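Local coordinates for histidine triad protein (Plasmodium falciparum 3D7, PDB 5CS2) that probably hydrolyses diadenosine triphosphate to AMP and ADP, as a dinucleoside polyphosphate hydrolase of the histidine triad family, at residues Ala108-Thr111 with Val115-His118. Residues are numbered along the deposited sequence; the frame is centred on the assembly and turned at random.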
ATOM      1  N   ALA A 108     -10.564  -4.632 -10.259  1.00 22.77           N
ATOM      2  CA  ALA A 108      -9.360  -3.798 -10.192  1.00 23.39           C
ATOM      3  C   ALA A 108      -8.219  -4.409 -11.053  1.00 26.95           C
ATOM      4  O   ALA A 108      -7.096  -3.885 -11.069  1.00 25.27           O
ATOM      5  CB  ALA A 108      -8.913  -3.630  -8.758  1.00 23.73           C
ATOM      6  N   GLY A 109      -8.534  -5.466 -11.809  1.00 23.81           N
ATOM      7  CA  GLY A 109      -7.563  -6.109 -12.699  1.00 24.29           C
ATOM      8  C   GLY A 109      -6.740  -7.239 -12.102  1.00 27.55           C
ATOM      9  O   GLY A 109      -5.758  -7.664 -12.715  1.00 27.99           O
ATOM     10  N   GLN A 110      -7.113  -7.739 -10.930  1.00 24.18           N
ATOM     11  CA  GLN A 110      -6.391  -8.854 -10.288  1.00 24.24           C
ATOM     12  C   GLN A 110      -6.542 -10.128 -11.168  1.00 31.13           C
ATOM     13  O   GLN A 110      -7.670 -10.465 -11.542  1.00 29.25           O
ATOM     14  CB  GLN A 110      -6.984  -9.094  -8.897  1.00 25.26           C
ATOM     15  CG  GLN A 110      -6.240 -10.083  -8.022  1.00 25.84           C
ATOM     16  CD  GLN A 110      -7.024 -10.441  -6.787  1.00 40.76           C
ATOM     17  OE1 GLN A 110      -8.248 -10.607  -6.818  1.00 44.18           O
ATOM     18  NE2 GLN A 110      -6.340 -10.617  -5.674  1.00 33.68           N
ATOM     19  N   THR A 111      -5.414 -10.775 -11.560  1.00 29.95           N
ATOM     20  CA  THR A 111      -5.454 -12.005 -12.402  1.00 30.50           C
ATOM     21  C   THR A 111      -5.152 -13.267 -11.598  1.00 32.69           C
ATOM     22  O   THR A 111      -5.520 -14.370 -12.014  1.00 34.43           O
ATOM     23  CB  THR A 111      -4.556 -11.920 -13.645  1.00 43.85           C
ATOM     24  OG1 THR A 111      -3.284 -11.376 -13.314  1.00 37.78           O
ATOM     25  CG2 THR A 111      -5.201 -11.156 -14.784  1.00 44.94           C
ATOM     26  N   VAL A 115      -3.770 -11.823  -2.627  1.00 19.68           N
ATOM     27  CA  VAL A 115      -3.358 -10.429  -2.341  1.00 21.52           C
ATOM     28  C   VAL A 115      -1.900 -10.264  -2.689  1.00 21.14           C
ATOM     29  O   VAL A 115      -1.073 -11.015  -2.179  1.00 20.58           O
ATOM     30  CB  VAL A 115      -3.520 -10.048  -0.834  1.00 27.22           C
ATOM     31  CG1 VAL A 115      -3.096  -8.587  -0.597  1.00 28.23           C
ATOM     32  CG2 VAL A 115      -4.930 -10.268  -0.349  1.00 27.58           C
ATOM     33  N   HIS A 116      -1.583  -9.272  -3.508  1.00 16.48           N
ATOM     34  CA  HIS A 116      -0.159  -8.974  -3.782  1.00 17.35           C
ATOM     35  C   HIS A 116       0.083  -7.488  -4.034  1.00 19.43           C
ATOM     36  O   HIS A 116      -0.778  -6.785  -4.572  1.00 18.45           O
ATOM     37  CB  HIS A 116       0.425  -9.853  -4.911  1.00 17.56           C
ATOM     38  CG  HIS A 116      -0.302  -9.787  -6.213  1.00 20.91           C
ATOM     39  ND1 HIS A 116      -1.535 -10.403  -6.381  1.00 22.62           N
ATOM     40  CD2 HIS A 116       0.066  -9.223  -7.381  1.00 23.14           C
ATOM     41  CE1 HIS A 116      -1.889 -10.171  -7.633  1.00 22.76           C
ATOM     42  NE2 HIS A 116      -0.956  -9.477  -8.285  1.00 23.51           N
ATOM     43  N   ILE A 117       1.289  -7.009  -3.674  1.00 14.76           N
ATOM     44  CA  ILE A 117       1.642  -5.618  -3.927  1.00 14.52           C
ATOM     45  C   ILE A 117       2.651  -5.590  -5.060  1.00 19.69           C
ATOM     46  O   ILE A 117       3.619  -6.367  -5.037  1.00 19.62           O
ATOM     47  CB  ILE A 117       2.303  -4.987  -2.668  1.00 16.98           C
ATOM     48  CG1 ILE A 117       1.378  -5.001  -1.423  1.00 18.66           C
ATOM     49  CG2 ILE A 117       2.820  -3.554  -2.989  1.00 18.82           C
ATOM     50  CD1 ILE A 117       2.001  -4.506  -0.053  1.00 20.69           C
ATOM     51  N   HIS A 118       2.438  -4.698  -6.011  1.00 17.28           N
ATOM     52  CA  HIS A 118       3.340  -4.429  -7.125  1.00 17.55           C
ATOM     53  C   HIS A 118       4.239  -3.284  -6.702  1.00 22.25           C
ATOM     54  O   HIS A 118       3.745  -2.261  -6.193  1.00 20.80           O
ATOM     55  CB  HIS A 118       2.586  -3.946  -8.361  1.00 19.75           C
ATOM     56  CG  HIS A 118       1.710  -4.981  -8.954  1.00 23.88           C
ATOM     57  ND1 HIS A 118       2.160  -5.816  -9.950  1.00 25.93           N
ATOM     58  CD2 HIS A 118       0.428  -5.291  -8.655  1.00 24.66           C
ATOM     59  CE1 HIS A 118       1.132  -6.597 -10.244  1.00 25.37           C
ATOM     60  NE2 HIS A 118       0.071  -6.313  -9.486  1.00 25.09           N
TER
HETATM   61  O   HOH W   1      -4.065  -8.433  -5.340  1.00 26.54           O
HETATM   62  O   HOH W   2      -2.977  -9.587 -10.592  1.00 36.56           O
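Q110 and H116 meet loosely: Q110 CG stands 4.4 Å from H116 CE1, oblique to the imidazole. With CG anti to the backbone N (chi1 -172°) and the chain extended beyond it, the Q110 amide reaches V115, where NE2 comes within 4.2 Å of the backbone N. The contact is small, 93 Å² in all.

Two waters make the polar links. One accepts a weak bond from Q110 NE2 and a second bond from H116 N, both at 3.2 Å. The other lies in the plane of the H116 ring, at its edge. Its oxygen accepts a hydrogen bond from T111 N at 2.9 Å and a weak one from H116 NE2 at 3.1 Å. Outside the contact, Q110 NE2 also bonds K65 O, and H116 ND1 bonds H114 O, which helps fix the ring's rotation.

H116 is the predicted nucleophile, which would carry AMP on NE2, its tele nitrogen. The water between T111 N and H116 NE2 thus lies between this atom and the predicted substrate-binding loop.

That loop follows strand 97-104. V115-H118 lies at the start of strand 116-122, which runs antiparallel between strands 56-60 and 97-104. The I117 side chain packs on helix 72-93.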